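Local atomic coordinates of beta-galactosidase (Trichoderma reesei, PDB entry 3OG2), a protein that probably hydrolyses terminal, non-reducing beta-D-galactose residues of beta-D-galactosides, as a family 35 glycoside hydrolase. Residues V41-E46 with L68-V73; I213-F218 with G236-P241; P273-E278 with V316-I321. One frame throughout, in Å; residues are numbered along the deposited sequence.

Interaction 1. Residues V41-E46 with L68-V73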
loop_
_atom_site.group_PDB
_atom_site.type_symbol
_atom_site.label_atom_id
_atom_site.label_comp_id
_atom_site.label_asym_id
_atom_site.label_seq_id
_atom_site.Cartn_x
_atom_site.Cartn_y
_atom_site.Cartn_z
ATOM N N VAL A 41 14.716 -4.351 -16.393
ATOM C CA VAL A 41 14.759 -4.232 -14.952
ATOM C C VAL A 41 13.307 -4.113 -14.522
ATOM O O VAL A 41 12.647 -3.107 -14.900
ATOM C CB VAL A 41 15.579 -3.026 -14.474
ATOM C CG1 VAL A 41 15.450 -2.873 -12.940
ATOM C CG2 VAL A 41 17.020 -3.137 -14.888
ATOM N N ILE A 42 12.765 -5.084 -13.802
ATOM C CA ILE A 42 11.398 -4.963 -13.267
ATOM C C ILE A 42 11.472 -4.089 -12.017
ATOM O O ILE A 42 12.153 -4.421 -11.033
ATOM C CB ILE A 42 10.826 -6.344 -12.943
ATOM C CG1 ILE A 42 10.647 -7.185 -14.215
ATOM C CG2 ILE A 42 9.545 -6.211 -12.119
ATOM C CD1 ILE A 42 9.624 -6.573 -15.172
ATOM N N PHE A 43 10.801 -2.963 -12.079
ATOM C CA PHE A 43 10.755 -2.014 -10.946
ATOM C C PHE A 43 9.265 -1.860 -10.695
ATOM O O PHE A 43 8.544 -1.334 -11.551
ATOM C CB PHE A 43 11.459 -0.711 -11.302
ATOM C CG PHE A 43 12.014 0.045 -10.075
ATOM C CD1 PHE A 43 11.692 -0.240 -8.751
ATOM C CD2 PHE A 43 12.894 1.097 -10.319
ATOM C CE1 PHE A 43 12.206 0.497 -7.675
ATOM C CE2 PHE A 43 13.416 1.821 -9.242
ATOM C CZ PHE A 43 13.091 1.549 -7.929
ATOM N N SER A 44 8.806 -2.354 -9.560
ATOM C CA SER A 44 7.400 -2.598 -9.249
ATOM C C SER A 44 6.970 -1.909 -7.990
ATOM O O SER A 44 7.809 -1.739 -7.092
ATOM C CB SER A 44 7.264 -4.134 -9.101
ATOM O OG SER A 44 5.913 -4.481 -8.774
ATOM N N GLY A 45 5.695 -1.584 -7.936
ATOM C CA GLY A 45 5.133 -1.004 -6.724
ATOM C C GLY A 45 3.985 -1.869 -6.217
ATOM O O GLY A 45 3.166 -2.294 -7.043
ATOM N N GLU A 46 3.824 -2.022 -4.938
ATOM C CA GLU A 46 2.740 -2.810 -4.387
ATOM C C GLU A 46 1.456 -1.964 -4.249
ATOM O O GLU A 46 1.520 -0.856 -3.693
ATOM C CB GLU A 46 3.107 -3.312 -2.975
ATOM C CG GLU A 46 2.134 -4.355 -2.488
ATOM C CD GLU A 46 2.422 -5.780 -2.874
ATOM O OE1 GLU A 46 3.435 -6.081 -3.575
ATOM O OE2 GLU A 46 1.608 -6.670 -2.472
ATOM N N LEU A 68 6.634 7.207 -12.077
ATOM C CA LEU A 68 7.881 6.983 -11.359
ATOM C C LEU A 68 8.955 6.340 -12.254
ATOM O O LEU A 68 10.115 6.259 -11.882
ATOM C CB LEU A 68 7.677 6.013 -10.188
ATOM C CG LEU A 68 6.783 6.494 -9.062
ATOM C CD1 LEU A 68 6.461 5.353 -8.108
ATOM C CD2 LEU A 68 7.500 7.615 -8.285
ATOM N N GLY A 69 8.568 5.811 -13.411
ATOM C CA GLY A 69 9.464 5.015 -14.218
ATOM C C GLY A 69 9.291 3.536 -13.936
ATOM O O GLY A 69 10.048 2.721 -14.475
ATOM N N PHE A 70 8.310 3.189 -13.088
ATOM C CA PHE A 70 8.062 1.744 -12.828
ATOM C C PHE A 70 7.379 1.098 -14.035
ATOM O O PHE A 70 6.712 1.791 -14.803
ATOM C CB PHE A 70 7.149 1.618 -11.630
ATOM C CG PHE A 70 7.858 1.852 -10.273
ATOM C CD1 PHE A 70 9.080 2.521 -10.161
ATOM C CD2 PHE A 70 7.222 1.367 -9.134
ATOM C CE1 PHE A 70 9.634 2.683 -8.897
ATOM C CE2 PHE A 70 7.797 1.512 -7.838
ATOM C CZ PHE A 70 9.017 2.195 -7.743
ATOM N N ASN A 71 7.539 -0.238 -14.128
ATOM C CA ASN A 71 6.876 -0.955 -15.233
ATOM C C ASN A 71 5.892 -1.979 -14.730
ATOM O O ASN A 71 5.168 -2.572 -15.559
ATOM C CB ASN A 71 7.887 -1.621 -16.177
ATOM C CG ASN A 71 8.986 -2.325 -15.407
ATOM O OD1 ASN A 71 8.774 -2.911 -14.354
ATOM N ND2 ASN A 71 10.200 -2.204 -15.948
ATOM N N THR A 72 5.791 -2.155 -13.405
ATOM C CA THR A 72 5.057 -3.287 -12.824
ATOM C C THR A 72 4.375 -2.859 -11.541
ATOM O O THR A 72 4.840 -1.955 -10.843
ATOM C CB THR A 72 6.039 -4.433 -12.590
ATOM O OG1 THR A 72 6.690 -4.805 -13.816
ATOM C CG2 THR A 72 5.391 -5.686 -12.022
ATOM N N VAL A 73 3.285 -3.533 -11.259
ATOM C CA VAL A 73 2.617 -3.467 -9.965
ATOM C C VAL A 73 2.478 -4.906 -9.460
ATOM O O VAL A 73 2.137 -5.813 -10.221
ATOM C CB VAL A 73 1.253 -2.757 -10.092
ATOM C CG1 VAL A 73 0.296 -3.084 -8.943
ATOM C CG2 VAL A 73 1.552 -1.239 -10.132
#
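Ser44 and Thr72 form a parallel beta bridge with their CA atoms 4.3 Å apart, Gly45 pairs with Val73 one step on, and Gly45 N donates to Thr72 O at 3.1 Å. Before this pairing begins, Asn71, its CG between backbone N and carbonyl carbon (chi1 44°), grips the edge of 41-43. Its N donates to Phe43 O (3.0 Å), while its ND2 reaches Val41 O at 2.8 Å in a nearly straight bond (168°) in the amide plane. Asn71 OD1 accepts from Phe43 N at 3.0 Å and, on the opposite face of its plane, from Thr72 OG1 at 2.9 Å. The side-chain amide thus does the work of a further strand peptide. A leucine here would probably leave Val41 O without its donor, and Phe43 N and Thr72 OG1 without their shared acceptor. The segments belong to a beta-alpha-beta unit of the TIM barrel, in which strand 38-47, helix 58-66 and strand 72-76 follow one another; Gly69, with positive phi, makes a Schellman motif at the end of the helix. On the side of the sheet turned to helix 357-370, Phe43 and Phe70 form an offset stack, centroids 4.3 Å apart and planes at 23°, with Phe70 CE1 over the centre of the Phe43 ring. Leu68 CD1 covers the other face of the Phe70 ring, and both phenylalanines touch Leu362. A CB on Gly45 would sit tight against Phe70 CE2, which lies 3.3 Å from Ser44 O. On the other face of the sheet, Thr72 CG2 packs on Ser44 OG, whose hydrogen bond goes to Asn320 OD1.

Interaction 2. Residues I213-F218 with G236-P241; sequences INNDAF and GHDGYP
Asp216 and His237 face each other in a single backbone bridge, where the loop that follows helix 193-205 runs beside strand 236-239 of the TIM barrel, next to the galactose site. Two backbone bonds make the bridge: Asp216 N donates to Gly236 O at 2.9 Å, and Asp238 N donates to Asp216 O at 2.8 Å. A third comes from a side chain. Asn214 CG stands between its backbone N and carbonyl carbon (chi1 66°), and the OD1 beyond it accepts from Gly236 N at 2.8 Å in a nearly straight bond (169°). A CB on Gly236 would clash with Asn214 O. His237 turns its ring away from the loop and donates from ND1 to Asp238 O, 3.0 Å away and in the ring plane, which, with the edge-to-face contact to Trp261, helps to fix the rotation of the imidazole. Asp238 instead approaches Asn215: OD1 lies 3.4 Å from Asn215 CB, and OD2 takes a weak bond from Asn215 ND2 at 3.2 Å, with amide and carboxylate planes 60° apart. The stronger partners of that amide are Glu180 N, bonded to OD1, and Asn179 OD1, bonded to ND2. Because Asn179 and Glu180 bind galactose, and the side chain of Asp238 also comes within about 3 Å of that of Glu180, Asn215 and Asp238 read as second-shell residues that probably help to position the sugar-binding groups.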
loop_
_atom_site.group_PDB
_atom_site.type_symbol
_atom_site.label_atom_id
_atom_site.label_comp_id
_atom_site.label_asym_id
_atom_site.label_seq_id
_atom_site.Cartn_x
_atom_site.Cartn_y
_atom_site.Cartn_z
ATOM N N ILE A 213 7.352 -17.088 -8.863
ATOM C CA ILE A 213 8.379 -16.436 -8.036
ATOM C C ILE A 213 7.904 -16.478 -6.615
ATOM O O ILE A 213 6.704 -16.309 -6.326
ATOM C CB ILE A 213 8.575 -15.005 -8.528
ATOM C CG1 ILE A 213 9.788 -14.323 -7.854
ATOM C CG2 ILE A 213 7.331 -14.127 -8.387
ATOM C CD1 ILE A 213 10.270 -13.056 -8.591
ATOM N N ASN A 214 8.827 -16.748 -5.686
ATOM C CA ASN A 214 8.415 -16.739 -4.283
ATOM C C ASN A 214 9.015 -15.529 -3.559
ATOM O O ASN A 214 9.675 -14.694 -4.136
ATOM C CB ASN A 214 8.782 -18.068 -3.560
ATOM C CG ASN A 214 10.270 -18.281 -3.425
ATOM O OD1 ASN A 214 11.128 -17.670 -4.079
ATOM N ND2 ASN A 214 10.569 -19.279 -2.640
ATOM N N ASN A 215 8.691 -15.453 -2.250
ATOM C CA ASN A 215 9.116 -14.323 -1.462
ATOM C C ASN A 215 9.500 -14.754 -0.075
ATOM O O ASN A 215 8.840 -14.477 0.918
ATOM C CB ASN A 215 8.038 -13.210 -1.432
ATOM C CG ASN A 215 6.788 -13.528 -0.668
ATOM O OD1 ASN A 215 6.315 -14.679 -0.697
ATOM N ND2 ASN A 215 6.233 -12.539 0.011
ATOM N N ASP A 216 10.611 -15.441 0.017
ATOM C CA ASP A 216 11.161 -15.848 1.298
ATOM C C ASP A 216 11.327 -14.627 2.196
ATOM O O ASP A 216 11.767 -13.567 1.728
ATOM C CB ASP A 216 12.464 -16.573 1.040
ATOM C CG ASP A 216 12.880 -17.686 2.002
ATOM O OD1 ASP A 216 12.203 -17.881 3.038
ATOM O OD2 ASP A 216 13.931 -18.318 1.712
ATOM N N ALA A 217 10.971 -14.731 3.487
ATOM C CA ALA A 217 11.052 -13.568 4.363
ATOM C C ALA A 217 12.450 -13.019 4.527
ATOM O O ALA A 217 12.673 -11.821 4.832
ATOM C CB ALA A 217 10.447 -13.877 5.714
ATOM N N PHE A 218 13.423 -13.917 4.380
ATOM C CA PHE A 218 14.838 -13.600 4.472
ATOM C C PHE A 218 15.506 -14.552 3.500
ATOM O O PHE A 218 14.854 -15.468 2.957
ATOM C CB PHE A 218 15.336 -13.750 5.927
ATOM C CG PHE A 218 15.294 -15.199 6.388
ATOM C CD1 PHE A 218 14.136 -15.766 6.884
ATOM C CD2 PHE A 218 16.422 -15.999 6.316
ATOM C CE1 PHE A 218 14.097 -17.110 7.294
ATOM C CE2 PHE A 218 16.403 -17.337 6.726
ATOM C CZ PHE A 218 15.230 -17.885 7.212
ATOM N N GLY A 236 12.797 -15.508 -4.877
ATOM C CA GLY A 236 12.673 -14.118 -4.415
ATOM C C GLY A 236 12.771 -14.100 -2.872
ATOM O O GLY A 236 12.441 -15.085 -2.225
ATOM N N HIS A 237 13.209 -12.938 -2.367
ATOM C CA HIS A 237 13.104 -12.762 -0.927
ATOM C C HIS A 237 12.785 -11.300 -0.624
ATOM O O HIS A 237 12.738 -10.455 -1.519
ATOM C CB HIS A 237 14.347 -13.256 -0.167
ATOM C CG HIS A 237 15.573 -12.405 -0.267
ATOM N ND1 HIS A 237 15.756 -11.243 0.458
ATOM C CD2 HIS A 237 16.674 -12.574 -1.045
ATOM C CE1 HIS A 237 16.969 -10.752 0.115
ATOM N NE2 HIS A 237 17.551 -11.519 -0.790
ATOM N N ASP A 238 12.528 -11.070 0.657
ATOM C CA ASP A 238 12.029 -9.750 1.091
ATOM C C ASP A 238 13.028 -9.058 1.999
ATOM O O ASP A 238 14.033 -9.672 2.408
ATOM C CB ASP A 238 10.712 -9.952 1.833
ATOM C CG ASP A 238 9.635 -10.482 0.896
ATOM O OD1 ASP A 238 9.805 -10.519 -0.341
ATOM O OD2 ASP A 238 8.528 -10.878 1.392
ATOM N N GLY A 239 12.787 -7.796 2.292
ATOM C CA GLY A 239 13.642 -7.126 3.276
ATOM C C GLY A 239 12.994 -5.864 3.792
ATOM O O GLY A 239 12.534 -5.056 2.981
ATOM N N TYR A 240 12.995 -5.698 5.122
ATOM C CA TYR A 240 12.502 -4.494 5.767
ATOM C C TYR A 240 13.569 -4.054 6.783
ATOM O O TYR A 240 13.380 -4.126 7.998
ATOM C CB TYR A 240 11.167 -4.748 6.462
ATOM C CG TYR A 240 10.070 -5.023 5.476
ATOM C CD1 TYR A 240 9.872 -6.333 5.012
ATOM C CD2 TYR A 240 9.218 -4.021 5.029
ATOM C CE1 TYR A 240 8.862 -6.628 4.095
ATOM C CE2 TYR A 240 8.192 -4.299 4.126
ATOM C CZ TYR A 240 8.023 -5.607 3.674
ATOM O OH TYR A 240 6.980 -5.844 2.771
ATOM N N PRO A 241 14.718 -3.617 6.281
ATOM C CA PRO A 241 15.887 -3.474 7.157
ATOM C C PRO A 241 15.755 -2.376 8.168
ATOM O O PRO A 241 16.478 -2.440 9.182
ATOM C CB PRO A 241 17.044 -3.202 6.178
ATOM C CG PRO A 241 16.418 -2.821 4.867
ATOM C CD PRO A 241 14.995 -3.345 4.854
#

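Interaction 3. Residues P273-E278 with V316-I321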
loop_
_atom_site.group_PDB
_atom_site.type_symbol
_atom_site.label_atom_id
_atom_site.label_comp_id
_atom_site.label_asym_id
_atom_site.label_seq_id
_atom_site.Cartn_x
_atom_site.Cartn_y
_atom_site.Cartn_z
ATOM N N PRO A 273 17.303 -14.245 -11.663
ATOM C CA PRO A 273 17.623 -12.846 -11.343
ATOM C C PRO A 273 17.521 -12.533 -9.882
ATOM O O PRO A 273 16.604 -12.993 -9.212
ATOM C CB PRO A 273 16.518 -12.106 -12.125
ATOM C CG PRO A 273 16.061 -13.029 -13.200
ATOM C CD PRO A 273 16.148 -14.408 -12.566
ATOM N N PHE A 274 18.422 -11.694 -9.399
ATOM C CA PHE A 274 18.293 -11.246 -8.001
ATOM C C PHE A 274 17.008 -10.431 -7.841
ATOM O O PHE A 274 16.817 -9.404 -8.477
ATOM C CB PHE A 274 19.530 -10.476 -7.574
ATOM C CG PHE A 274 19.418 -9.930 -6.145
ATOM C CD1 PHE A 274 18.822 -10.637 -5.117
ATOM C CD2 PHE A 274 19.937 -8.641 -5.916
ATOM C CE1 PHE A 274 18.674 -10.038 -3.843
ATOM C CE2 PHE A 274 19.798 -8.076 -4.658
ATOM C CZ PHE A 274 19.177 -8.776 -3.626
ATOM N N SER A 275 16.121 -10.970 -6.986
ATOM C CA SER A 275 14.756 -10.466 -6.856
ATOM C C SER A 275 14.365 -10.158 -5.422
ATOM O O SER A 275 14.425 -11.034 -4.568
ATOM C CB SER A 275 13.800 -11.546 -7.372
ATOM O OG SER A 275 14.074 -11.874 -8.743
ATOM N N LEU A 276 13.988 -8.905 -5.194
ATOM C CA LEU A 276 13.468 -8.454 -3.919
ATOM C C LEU A 276 11.962 -8.263 -4.159
ATOM O O LEU A 276 11.519 -7.253 -4.700
ATOM C CB LEU A 276 14.115 -7.150 -3.437
ATOM C CG LEU A 276 15.590 -7.330 -3.064
ATOM C CD1 LEU A 276 16.225 -5.960 -2.798
ATOM C CD2 LEU A 276 15.731 -8.249 -1.847
ATOM N N VAL A 277 11.203 -9.278 -3.793
ATOM C CA VAL A 277 9.773 -9.289 -4.112
ATOM C C VAL A 277 9.012 -8.364 -3.184
ATOM O O VAL A 277 7.950 -7.850 -3.501
ATOM C CB VAL A 277 9.255 -10.750 -4.051
ATOM C CG1 VAL A 277 7.732 -10.822 -4.189
ATOM C CG2 VAL A 277 9.939 -11.465 -5.202
ATOM N N GLU A 278 9.533 -8.075 -1.973
ATOM C CA GLU A 278 9.024 -6.988 -1.133
ATOM C C GLU A 278 10.230 -6.295 -0.523
ATOM O O GLU A 278 10.999 -6.950 0.213
ATOM C CB GLU A 278 8.158 -7.401 0.047
ATOM C CG GLU A 278 6.929 -8.216 -0.400
ATOM C CD GLU A 278 6.253 -8.783 0.825
ATOM O OE1 GLU A 278 6.462 -8.318 1.979
ATOM O OE2 GLU A 278 5.452 -9.732 0.667
ATOM N N VAL A 316 20.111 -5.851 -7.983
ATOM C CA VAL A 316 18.695 -6.292 -8.089
ATOM C C VAL A 316 18.117 -5.976 -9.445
ATOM O O VAL A 316 18.257 -4.865 -9.963
ATOM C CB VAL A 316 17.899 -5.636 -6.953
ATOM C CG1 VAL A 316 17.695 -4.109 -7.155
ATOM C CG2 VAL A 316 16.566 -6.345 -6.771
ATOM N N THR A 317 17.409 -6.959 -10.043
ATOM C CA THR A 317 16.778 -6.676 -11.328
ATOM C C THR A 317 15.278 -7.007 -11.298
ATOM O O THR A 317 14.617 -6.771 -12.306
ATOM C CB THR A 317 17.436 -7.387 -12.489
ATOM O OG1 THR A 317 17.471 -8.785 -12.182
ATOM C CG2 THR A 317 18.886 -6.869 -12.715
ATOM N N ILE A 318 14.757 -7.518 -10.159
ATOM C CA ILE A 318 13.274 -7.573 -9.984
ATOM C C ILE A 318 13.108 -6.960 -8.590
ATOM O O ILE A 318 13.604 -7.543 -7.604
ATOM C CB ILE A 318 12.703 -8.993 -10.064
ATOM C CG1 ILE A 318 12.937 -9.625 -11.450
ATOM C CG2 ILE A 318 11.211 -8.961 -9.667
ATOM C CD1 ILE A 318 12.433 -11.032 -11.574
ATOM N N PHE A 319 12.490 -5.780 -8.520
ATOM C CA PHE A 319 12.546 -4.970 -7.291
ATOM C C PHE A 319 11.175 -4.399 -7.054
ATOM O O PHE A 319 10.725 -3.544 -7.847
ATOM C CB PHE A 319 13.603 -3.878 -7.542
ATOM C CG PHE A 319 13.943 -2.988 -6.344
ATOM C CD1 PHE A 319 13.756 -3.349 -5.016
ATOM C CD2 PHE A 319 14.517 -1.765 -6.645
ATOM C CE1 PHE A 319 14.159 -2.506 -3.975
ATOM C CE2 PHE A 319 14.895 -0.912 -5.602
ATOM C CZ PHE A 319 14.729 -1.277 -4.301
ATOM N N ASN A 320 10.481 -4.811 -5.983
ATOM C CA ASN A 320 9.126 -4.354 -5.712
ATOM C C ASN A 320 9.076 -3.648 -4.365
ATOM O O ASN A 320 9.597 -4.162 -3.376
ATOM C CB ASN A 320 8.170 -5.538 -5.715
ATOM C CG ASN A 320 6.743 -5.139 -5.346
ATOM O OD1 ASN A 320 6.129 -4.289 -6.015
ATOM N ND2 ASN A 320 6.189 -5.705 -4.294
ATOM N N ILE A 321 8.461 -2.474 -4.381
ATOM C CA ILE A 321 8.383 -1.618 -3.198
ATOM C C ILE A 321 7.061 -1.790 -2.484
ATOM O O ILE A 321 5.989 -1.502 -3.018
ATOM C CB ILE A 321 8.554 -0.130 -3.613
ATOM C CG1 ILE A 321 9.876 0.116 -4.389
ATOM C CG2 ILE A 321 8.431 0.805 -2.393
ATOM C CD1 ILE A 321 11.104 -0.468 -3.670
#
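Pro273 places CB 3.5 Å from Thr317 OG1, whose hydrogen bond goes to His31 O, at the start of a short parallel pairing bridged at Ser275-Ile318 and Leu276-Phe319. Phe274 O next accepts two backbone bonds, from Thr317 N at 3.0 Å and Ile318 N at 3.3 Å. With CG of Phe274 anti to its backbone N (chi1 177°), the ring lies across Val316, CD2 coming within 3.4 Å of Val316 CA while Val316 CG2 sits over one ring face. Ser275 OG donates back to Pro273 O, a polar partner for a hydroxyl packed on Ile318 CD1 at 3.4 Å. Leu276 turns to the opposite face of the sheet, its CB beside Phe319 CD1 and its CG against Val316 CG2, the latter pair crossing at about a right angle. Its N donates to Ile318 O and its O accepts from Asn320 N, both turned to the same neighbouring strand. At Val277 the chain turns a corner, and Asn320 ND2 donates to Val277 O at 2.9 Å; ND2 also bonds Glu46 OE1, and OD1 bonds Ser44 OG. Past the corner, Glu278 of the galactose site sets off away from 316-321; its OE1 is hydrogen-bonded to Tyr240 OH and its OE2 forms a salt bridge with Arg114. In the TIM barrel, 236-239 lies beyond 275-280 and 38-47 beyond 318-321, while Leu276, Val316 and Phe319 all rest on Asn311 of helix 301-313.

All three interactions belong to one barrel sheet, whose strands follow in the order 72-76, 38-47, 318-321, 275-280, 236-239. Interactions 1 and 3 are wholly buried and meet directly: Phe319 O accepts from Ser44 N, and Phe43 packs on Phe319, on the helix-facing side of the sheet. Interaction 2 is mostly buried but reaches the surface at Phe218, and polar bonds rather than apolar packing carry it. It adjoins interaction 3 at the galactose site, where Tyr240 OH lies 2.6 Å from Glu278 OE1. Interactions 1 and 2 do not touch, their centres about 17 Å apart. Asparagine amides extend the backbone pairing in each contact, through Asn71, Asn214 and Asn320.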